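Local coordinates for protein histidine acid phosphatase (PDB 6RXD) that probably removes phosphate groups from inositol phosphates such as phytate and from 2,3-bisphosphoglycerate, as a multiple inositol polyphosphate phosphatase of the histidine acid phosphatase family, at residues K152-N155 / E156-G160; A219-A222 / T223-G226; T327-F330 / D331-F334; L375-F378 / L379-D383. All coordinates share one frame; numbering follows the deposited sequence. Where two conformers were deposited one is given.

Interaction 1: residues K152-N155 / E156-G160; sequences KGFN and EASGG
Lys-152 passes its carbonyl to Glu-156 N late in helix 141-157, with O and N 2.9 Å apart. Gly-153 does the same for Ala-157: its O takes the amide N at 3.0 Å. At Phe-154 the pattern changes. Its carbonyl O receives Ser-158 OG at 2.8 Å, while the backbone N of Ser-158 adds only a weak bond. The serine hydroxyl folds back over the helix end because OG stands between its own N and carbonyl carbon (chi1 52°). The ring of Phe-154 packs on Ile-133 and Tyr-135 of strand 132-137 and edge-to-face with Phe-123. Asn-155 closes the helix: its carbonyl O accepts Gly-160 N at 2.8 Å, and Gly-159 N bonds to Glu-156 O, a Schellman motif with Gly-159 at positive phi as the C-prime residue. The Asn-155 side chain lies near Glu-151 and Asp-180, which bind zinc in a structure of this protein, though none is bound there in this model. A water donates to Asn-155 OD1 at 2.9 Å and to Ser-158 OG at 2.7 Å. The hydroxyl thus donates to the Phe-154 carbonyl and accepts from the water, and the carbonyls of Phe-154 and Asn-155 find donors in Ser-158 and Gly-160.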
loop_
_atom_site.group_PDB
_atom_site.type_symbol
_atom_site.label_atom_id
_atom_site.label_comp_id
_atom_site.label_asym_id
_atom_site.label_seq_id
_atom_site.Cartn_x
_atom_site.Cartn_y
_atom_site.Cartn_z
ATOM N N LYS A 152 17.860 8.018 1.677
ATOM C CA LYS A 152 18.723 8.655 0.690
ATOM C C LYS A 152 18.209 10.026 0.267
ATOM O O LYS A 152 18.973 10.986 0.194
ATOM C CB LYS A 152 18.861 7.753 -0.531
ATOM C CG LYS A 152 19.786 8.280 -1.600
ATOM C CD LYS A 152 19.972 7.229 -2.678
ATOM C CE LYS A 152 20.131 5.848 -2.053
ATOM N NZ LYS A 152 20.416 4.788 -3.060
ATOM N N GLY A 153 16.909 10.115 -0.009
ATOM C CA GLY A 153 16.303 11.376 -0.383
ATOM C C GLY A 153 16.364 12.397 0.736
ATOM O O GLY A 153 16.654 13.567 0.494
ATOM N N PHE A 154 16.075 11.955 1.955
ATOM C CA PHE A 154 16.119 12.827 3.118
ATOM C C PHE A 154 17.528 13.378 3.298
ATOM O O PHE A 154 17.717 14.577 3.546
ATOM C CB PHE A 154 15.696 12.034 4.361
ATOM C CG PHE A 154 15.575 12.861 5.618
ATOM C CD1 PHE A 154 14.332 13.308 6.048
ATOM C CD2 PHE A 154 16.699 13.155 6.389
ATOM C CE1 PHE A 154 14.208 14.051 7.207
ATOM C CE2 PHE A 154 16.581 13.905 7.553
ATOM C CZ PHE A 154 15.332 14.350 7.961
ATOM N N ASN A 155 18.519 12.503 3.189
ATOM C CA ASN A 155 19.904 12.921 3.378
ATOM C C ASN A 155 20.419 13.843 2.275
ATOM O O ASN A 155 21.197 14.755 2.550
ATOM C CB ASN A 155 20.824 11.710 3.525
ATOM C CG ASN A 155 20.655 11.012 4.858
ATOM O OD1 ASN A 155 20.231 11.622 5.843
ATOM N ND2 ASN A 155 20.994 9.725 4.901
ATOM N N GLU A 156 19.996 13.609 1.034
ATOM C CA GLU A 156 20.380 14.489 -0.064
ATOM C C GLU A 156 19.796 15.883 0.157
ATOM O O GLU A 156 20.483 16.888 -0.019
ATOM C CB GLU A 156 19.923 13.914 -1.414
ATOM C CG GLU A 156 20.655 14.480 -2.637
ATOM C CD GLU A 156 20.102 15.814 -3.114
ATOM O OE1 GLU A 156 19.010 16.211 -2.661
ATOM O OE2 GLU A 156 20.757 16.465 -3.956
ATOM N N ALA A 157 18.528 15.942 0.558
ATOM C CA ALA A 157 17.861 17.224 0.762
ATOM C C ALA A 157 18.488 18.040 1.897
ATOM O O ALA A 157 18.437 19.267 1.888
ATOM C CB ALA A 157 16.365 17.013 1.019
ATOM N N SER A 158 19.069 17.354 2.874
ATOM C CA SER A 158 19.633 18.025 4.039
ATOM C C SER A 158 21.152 18.073 3.965
ATOM O O SER A 158 21.813 18.433 4.941
ATOM C CB SER A 158 19.202 17.328 5.327
ATOM O OG SER A 158 19.463 15.940 5.273
ATOM N N GLY A 159 21.702 17.688 2.816
ATOM C CA GLY A 159 23.140 17.764 2.603
ATOM C C GLY A 159 23.958 16.935 3.577
ATOM O O GLY A 159 25.078 17.316 3.940
ATOM N N GLY A 160 23.398 15.806 4.003
ATOM C CA GLY A 160 24.093 14.879 4.881
ATOM C C GLY A 160 24.208 15.306 6.336
ATOM O O GLY A 160 24.839 14.615 7.139
HETATM O O HOH W 1 21.326 14.235 6.297
#

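Interaction 2: residues A219-A222 / T223-G226; sequences ANDA and TIAG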
loop_
_atom_site.group_PDB
_atom_site.type_symbol
_atom_site.label_atom_id
_atom_site.label_comp_id
_atom_site.label_asym_id
_atom_site.label_seq_id
_atom_site.Cartn_x
_atom_site.Cartn_y
_atom_site.Cartn_z
ATOM N N ALA A 219 -10.663 -15.845 8.221
ATOM C CA ALA A 219 -10.704 -17.176 7.625
ATOM C C ALA A 219 -12.083 -17.811 7.756
ATOM O O ALA A 219 -12.508 -18.565 6.877
ATOM C CB ALA A 219 -9.643 -18.084 8.243
ATOM N N ASN A 220 -12.779 -17.502 8.847
ATOM C CA ASN A 220 -14.014 -18.199 9.188
ATOM C C ASN A 220 -15.281 -17.357 9.202
ATOM O O ASN A 220 -16.342 -17.864 9.528
ATOM C CB ASN A 220 -13.872 -18.875 10.556
ATOM C CG ASN A 220 -12.793 -19.919 10.568
ATOM O OD1 ASN A 220 -12.695 -20.730 9.648
ATOM N ND2 ASN A 220 -11.954 -19.890 11.595
ATOM N N ASP A 221 -15.185 -16.075 8.860
ATOM C CA ASP A 221 -16.363 -15.213 8.949
ATOM C C ASP A 221 -17.355 -15.478 7.816
ATOM O O ASP A 221 -16.996 -15.430 6.638
ATOM C CB ASP A 221 -15.960 -13.738 8.970
ATOM C CG ASP A 221 -17.151 -12.821 9.159
ATOM O OD1 ASP A 221 -17.562 -12.588 10.322
ATOM O OD2 ASP A 221 -17.691 -12.353 8.139
ATOM N N ALA A 222 -18.606 -15.746 8.185
ATOM C CA ALA A 222 -19.635 -16.129 7.220
ATOM C C ALA A 222 -20.065 -14.972 6.321
ATOM O O ALA A 222 -20.403 -15.183 5.156
ATOM C CB ALA A 222 -20.847 -16.723 7.941
ATOM N N THR A 223 -20.067 -13.755 6.860
ATOM C CA THR A 223 -20.496 -12.601 6.075
ATOM C C THR A 223 -19.484 -12.292 4.990
ATOM O O THR A 223 -19.846 -12.118 3.825
ATOM C CB THR A 223 -20.732 -11.368 6.953
ATOM O OG1 THR A 223 -21.727 -11.683 7.932
ATOM C CG2 THR A 223 -21.219 -10.197 6.107
ATOM N N ILE A 224 -18.210 -12.226 5.372
ATOM C CA ILE A 224 -17.142 -12.002 4.396
ATOM C C ILE A 224 -17.149 -13.080 3.313
ATOM O O ILE A 224 -17.038 -12.771 2.128
ATOM C CB ILE A 224 -15.754 -11.914 5.082
ATOM C CG1 ILE A 224 -15.679 -10.639 5.922
ATOM C CG2 ILE A 224 -14.627 -11.946 4.049
ATOM C CD1 ILE A 224 -14.521 -10.576 6.924
ATOM N N ALA A 225 -17.292 -14.338 3.720
ATOM C CA ALA A 225 -17.305 -15.448 2.777
ATOM C C ALA A 225 -18.479 -15.331 1.807
ATOM O O ALA A 225 -18.315 -15.528 0.602
ATOM C CB ALA A 225 -17.353 -16.782 3.518
ATOM N N GLY A 226 -19.656 -15.002 2.332
ATOM C CA GLY A 226 -20.845 -14.897 1.498
ATOM C C GLY A 226 -20.790 -13.708 0.555
ATOM O O GLY A 226 -21.187 -13.817 -0.601
HETATM O O HOH W 2 -20.520 -12.951 9.903
#
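Asp-221 swings CG away from its own N (chi1 -176°), and a chi2 of 84° then turns the carboxylate so that OD2 faces the start of helix 222-232. There OD2 meets Ile-224 N at 2.8 Å, nearly in line with its C-O bond, and the N-H points at it almost straight, at 173°. This is an N-cap: the aspartate side chain takes the place of the missing preceding turn for an amide that has no backbone carbonyl to bond to. Thr-223 N is also near OD2, at 3.0 Å. The flank of Ile-224 packs alongside the same oxygen, with CG1 3.4 Å from OD2, while its CD1 reaches Asp-221 CB. Behind the cap the regular helix bonds begin, Ala-225 N to Asp-221 O and Gly-226 N to Ala-222 O.

OD1, the other carboxylate oxygen, is hydrogen-bonded to Tyr-361 OH and accepts a hydrogen bond from a water at 3.0 Å; that water lies 2.6 Å from Thr-223 OG1. The negative charge at a helix N-terminus would be favoured by the helix dipole. With an alanine here the Ile-224 amide would probably lose its cap, Tyr-361 this partner, and the first turn might fray.

The aspartate marks the break between helix 206-220 and helix 222-232. The buried Ile-224 touches Ser-360 and Tyr-361 in the loop after helix 339-357, near Glu-228 and Glu-356, which bind zinc in a structure of this protein, though none is bound to them in this model.

Interaction 3: residues T327-F330 / D331-F334; sequences TFAF and DQYF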
loop_
_atom_site.group_PDB
_atom_site.type_symbol
_atom_site.label_atom_id
_atom_site.label_comp_id
_atom_site.label_asym_id
_atom_site.label_seq_id
_atom_site.Cartn_x
_atom_site.Cartn_y
_atom_site.Cartn_z
ATOM N N THR A 327 9.872 -2.850 -23.950
ATOM C CA THR A 327 8.663 -2.054 -23.806
ATOM C C THR A 327 7.417 -2.936 -23.762
ATOM O O THR A 327 7.427 -4.088 -24.200
ATOM C CB THR A 327 8.516 -1.010 -24.923
ATOM O OG1 THR A 327 8.363 -1.677 -26.182
ATOM C CG2 THR A 327 9.742 -0.108 -24.973
ATOM N N PHE A 328 6.350 -2.388 -23.201
ATOM C CA PHE A 328 5.068 -3.078 -23.167
ATOM C C PHE A 328 3.980 -2.010 -23.155
ATOM O O PHE A 328 4.208 -0.888 -22.699
ATOM C CB PHE A 328 4.962 -4.036 -21.960
ATOM C CG PHE A 328 5.648 -3.528 -20.707
ATOM C CD1 PHE A 328 4.937 -2.825 -19.740
ATOM C CD2 PHE A 328 7.010 -3.758 -20.503
ATOM C CE1 PHE A 328 5.578 -2.344 -18.595
ATOM C CE2 PHE A 328 7.655 -3.295 -19.362
ATOM C CZ PHE A 328 6.943 -2.584 -18.405
ATOM N N ALA A 329 2.803 -2.353 -23.673
ATOM C CA ALA A 329 1.735 -1.378 -23.827
ATOM C C ALA A 329 0.379 -2.001 -23.512
ATOM O O ALA A 329 -0.504 -2.083 -24.373
ATOM C CB ALA A 329 1.749 -0.802 -25.244
ATOM N N PHE A 330 0.220 -2.452 -22.271
ATOM C CA PHE A 330 -1.026 -3.092 -21.858
ATOM C C PHE A 330 -2.182 -2.106 -21.775
ATOM O O PHE A 330 -3.356 -2.504 -21.856
ATOM C CB PHE A 330 -0.838 -3.833 -20.534
ATOM C CG PHE A 330 0.021 -5.061 -20.652
ATOM C CD1 PHE A 330 -0.503 -6.239 -21.168
ATOM C CD2 PHE A 330 1.353 -5.042 -20.259
ATOM C CE1 PHE A 330 0.280 -7.378 -21.296
ATOM C CE2 PHE A 330 2.144 -6.185 -20.381
ATOM C CZ PHE A 330 1.611 -7.349 -20.907
ATOM N N ASP A 331 -1.864 -0.819 -21.646
ATOM C CA ASP A 331 -2.921 0.182 -21.598
ATOM C C ASP A 331 -3.762 0.212 -22.873
ATOM O O ASP A 331 -4.915 0.634 -22.835
ATOM C CB ASP A 331 -2.373 1.573 -21.252
ATOM C CG ASP A 331 -1.291 2.028 -22.193
ATOM O OD1 ASP A 331 -0.546 1.168 -22.709
ATOM O OD2 ASP A 331 -1.180 3.255 -22.407
ATOM N N GLN A 332 -3.209 -0.272 -23.988
ATOM C CA GLN A 332 -3.953 -0.280 -25.242
ATOM C C GLN A 332 -5.187 -1.176 -25.205
ATOM O O GLN A 332 -6.084 -1.016 -26.034
ATOM C CB GLN A 332 -3.076 -0.750 -26.391
ATOM C CG GLN A 332 -2.886 -2.250 -26.373
ATOM C CD GLN A 332 -1.978 -2.718 -27.464
ATOM O OE1 GLN A 332 -2.420 -2.954 -28.587
ATOM N NE2 GLN A 332 -0.694 -2.858 -27.148
ATOM N N TYR A 333 -5.240 -2.110 -24.254
ATOM C CA TYR A 333 -6.384 -3.012 -24.147
ATOM C C TYR A 333 -7.453 -2.449 -23.232
ATOM O O TYR A 333 -8.507 -3.062 -23.053
ATOM C CB TYR A 333 -5.959 -4.385 -23.602
ATOM C CG TYR A 333 -4.871 -5.056 -24.414
ATOM C CD1 TYR A 333 -5.070 -5.365 -25.757
ATOM C CD2 TYR A 333 -3.660 -5.408 -23.827
ATOM C CE1 TYR A 333 -4.078 -5.983 -26.502
ATOM C CE2 TYR A 333 -2.663 -6.036 -24.563
ATOM C CZ TYR A 333 -2.878 -6.310 -25.897
ATOM O OH TYR A 333 -1.897 -6.931 -26.647
ATOM N N PHE A 334 -7.189 -1.278 -22.659
ATOM C CA PHE A 334 -8.119 -0.708 -21.682
ATOM C C PHE A 334 -8.532 0.723 -22.031
ATOM O O PHE A 334 -8.687 1.565 -21.145
ATOM C CB PHE A 334 -7.505 -0.773 -20.283
ATOM C CG PHE A 334 -7.334 -2.181 -19.768
ATOM C CD1 PHE A 334 -8.364 -2.805 -19.079
ATOM C CD2 PHE A 334 -6.156 -2.891 -19.996
ATOM C CE1 PHE A 334 -8.218 -4.103 -18.597
ATOM C CE2 PHE A 334 -6.008 -4.201 -19.530
ATOM C CZ PHE A 334 -7.044 -4.799 -18.824
#
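Phe-330 and Tyr-333 bring their rings together obliquely, CD1 of the phenylalanine 4.0 Å from CE2 of the tyrosine. One face of the Tyr-333 ring carries CG of Gln-332, 3.7 Å above the plane and over its centre. Phe-330 O lies at the edge of the Phe-334 ring, in the ring's plane, 3.4 Å from CD2. The backbone is a short 3-10 turn in the loop joining helix 301-317 to helix 339-357, with i to i+3 bonds from Gln-332 N to Ala-329 O and from Tyr-333 N to Phe-330 O, the second at 3.1 Å. Phe-330 packs on Leu-308 and Leu-311, while Phe-334 stacks on Tyr-312 and lies near Asp-341, which binds zinc in a structure of this protein but not in this model. Tyr-333 lies against Phe-81, its OH bonded to Asn-84 ND2. Replacing Tyr-333 with an alanine would probably open a gap beside Phe-330, uncover the CG of Gln-332 and leave Asn-84 without the hydroxyl.

Gln-332 is modelled in two conformers, and its side-chain contacts here belong to one of them. NE2 has its strongest polar partner in Glu-80 OE2. A chi1 of 77° directs the otherwise extended side chain toward Ala-329, so NE2 also donates to Ala-329 O at 2.9 Å, that oxygen only 1° out of the amide plane; Gln-332 N approaches it from the opposite face of the carbonyl, 3.3 Å away.

Interaction 4: residues L375-F378 / L379-D383; sequences LDDF and LNTID
Asp-376 O binds Asn-380 N at 2.8 Å, the shortest direct hydrogen bond here, with the donor in the carbonyl plane. Leu-379 N leans on the same oxygen through a weak bond, while its main acceptor is Leu-375 O at 3.2 Å. One residue on, Asp-377 O takes Thr-381 N at 3.0 Å; the threonine OG1 lies at the same distance from that oxygen, but its proton has another acceptor within reach, and OG1 is hydrogen-bonded to Tyr-38 OH.

The side chains of Asp-377 and Thr-381 cross at about a right angle, with the methyl CG2 of the threonine set 3.5 Å from Asp-377 OD2. The threonine's chi1 of 60° puts OG1 between its backbone N and carbonyl carbon and lays CG2 beside N, which is how the methyl comes to face the carboxylate. OD2 is salt-bridged to Arg-396 of strand 391-398. At the other oxygen, a water donates to Asp-377 OD1 at 2.7 Å and accepts from Asn-380 ND2 at 3.0 Å, tying these two side chains together across the turn.

On the apolar flank, CD1 of Leu-375 meets CD1 of Leu-379 at 4.4 Å. Both leucines, along with Ile-382, rest on Trp-448 of strand 445-453, and the ring of Phe-378 meets that tryptophan edge-to-face.

Helix 372-386 is therefore amphipathic at this point: leucine, isoleucine and phenylalanine fasten one flank to the sheet by packing, while Asp-377 is held through charge and water, and its salt bridge with Arg-396 probably stabilises the ionised carboxylate.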
loop_
_atom_site.group_PDB
_atom_site.type_symbol
_atom_site.label_atom_id
_atom_site.label_comp_id
_atom_site.label_asym_id
_atom_site.label_seq_id
_atom_site.Cartn_x
_atom_site.Cartn_y
_atom_site.Cartn_z
ATOM N N LEU A 375 -1.450 2.940 16.000
ATOM C CA LEU A 375 -2.037 4.180 16.506
ATOM C C LEU A 375 -1.523 4.464 17.920
ATOM O O LEU A 375 -1.179 5.603 18.238
ATOM C CB LEU A 375 -3.567 4.112 16.479
ATOM C CG LEU A 375 -4.296 5.345 17.029
ATOM C CD1 LEU A 375 -3.784 6.627 16.369
ATOM C CD2 LEU A 375 -5.793 5.182 16.797
ATOM N N ASP A 376 -1.444 3.431 18.759
ATOM C CA ASP A 376 -0.834 3.585 20.081
ATOM C C ASP A 376 0.579 4.147 19.959
ATOM O O ASP A 376 0.958 5.049 20.703
ATOM C CB ASP A 376 -0.762 2.246 20.833
ATOM C CG ASP A 376 -2.112 1.776 21.351
ATOM O OD1 ASP A 376 -3.082 2.566 21.349
ATOM O OD2 ASP A 376 -2.189 0.602 21.783
ATOM N N ASP A 377 1.368 3.620 19.030
ATOM C CA ASP A 377 2.753 4.068 18.910
ATOM C C ASP A 377 2.858 5.474 18.324
ATOM O O ASP A 377 3.787 6.221 18.655
ATOM C CB ASP A 377 3.587 3.105 18.062
ATOM C CG ASP A 377 5.066 3.218 18.363
ATOM O OD1 ASP A 377 5.437 3.015 19.538
ATOM O OD2 ASP A 377 5.854 3.539 17.446
ATOM N N PHE A 378 1.918 5.829 17.453
ATOM C CA PHE A 378 1.878 7.189 16.902
ATOM C C PHE A 378 1.748 8.192 18.041
ATOM O O PHE A 378 2.372 9.254 18.026
ATOM C CB PHE A 378 0.735 7.363 15.889
ATOM C CG PHE A 378 1.185 7.361 14.447
ATOM C CD1 PHE A 378 1.053 8.509 13.664
ATOM C CD2 PHE A 378 1.749 6.227 13.881
ATOM C CE1 PHE A 378 1.464 8.524 12.333
ATOM C CE2 PHE A 378 2.167 6.227 12.542
ATOM C CZ PHE A 378 2.023 7.380 11.773
ATOM N N LEU A 379 0.961 7.846 19.050
ATOM C CA LEU A 379 0.763 8.749 20.181
ATOM C C LEU A 379 1.899 8.616 21.188
ATOM O O LEU A 379 2.388 9.612 21.728
ATOM C CB LEU A 379 -0.590 8.476 20.848
ATOM C CG LEU A 379 -1.783 8.818 19.945
ATOM C CD1 LEU A 379 -3.061 8.158 20.448
ATOM C CD2 LEU A 379 -1.973 10.333 19.817
ATOM N N ASN A 380 2.330 7.381 21.432
ATOM C CA ASN A 380 3.365 7.132 22.437
ATOM C C ASN A 380 4.711 7.765 22.101
ATOM O O ASN A 380 5.434 8.197 22.996
ATOM C CB ASN A 380 3.550 5.631 22.672
ATOM C CG ASN A 380 2.429 5.021 23.492
ATOM O OD1 ASN A 380 1.705 5.725 24.193
ATOM N ND2 ASN A 380 2.284 3.699 23.410
ATOM N N THR A 381 5.068 7.789 20.822
ATOM C CA THR A 381 6.338 8.391 20.427
ATOM C C THR A 381 6.285 9.917 20.530
ATOM O O THR A 381 7.318 10.564 20.734
ATOM C CB THR A 381 6.815 7.953 19.015
ATOM O OG1 THR A 381 5.842 8.327 18.039
ATOM C CG2 THR A 381 7.060 6.452 18.946
ATOM N N ILE A 382 5.094 10.494 20.391
ATOM C CA ILE A 382 4.939 11.919 20.652
ATOM C C ILE A 382 5.186 12.161 22.140
ATOM O O ILE A 382 5.965 13.041 22.507
ATOM C CB ILE A 382 3.547 12.442 20.255
ATOM C CG1 ILE A 382 3.363 12.356 18.744
ATOM C CG2 ILE A 382 3.370 13.897 20.705
ATOM C CD1 ILE A 382 1.910 12.634 18.290
ATOM N N ASP A 383 4.535 11.375 22.999
ATOM C CA ASP A 383 4.751 11.505 24.440
ATOM C C ASP A 383 6.232 11.385 24.807
ATOM O O ASP A 383 6.736 12.161 25.626
ATOM C CB ASP A 383 3.953 10.456 25.219
ATOM C CG ASP A 383 2.473 10.754 25.269
ATOM O OD1 ASP A 383 2.074 11.934 25.143
ATOM O OD2 ASP A 383 1.698 9.787 25.450
HETATM O O HOH W 3 3.840 2.012 21.426
#

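Overall arrangement
The four contacts follow one another along the chain without overlap, and each is a local contact within one continuous stretch of the histidine phosphatase fold. Interaction 1 ends helix 141-157 and interaction 4 lies within helix 372-386; both pack on strands of the main mixed sheet, their centres about 26 Å apart. Interaction 2 starts helix 222-232, and interaction 3 shapes the loop between helices 301-317 and 339-357, with about 36 Å between their centres. Interactions 1 and 2, about 47 Å apart, lie on opposite sides of the chain's centre, as do 3 and 4. They mark a helix end, a helix start, a 3-10 loop and a mid-helix stretch, and interactions 1 to 3 lie close to residues that bind zinc in a structure of this protein.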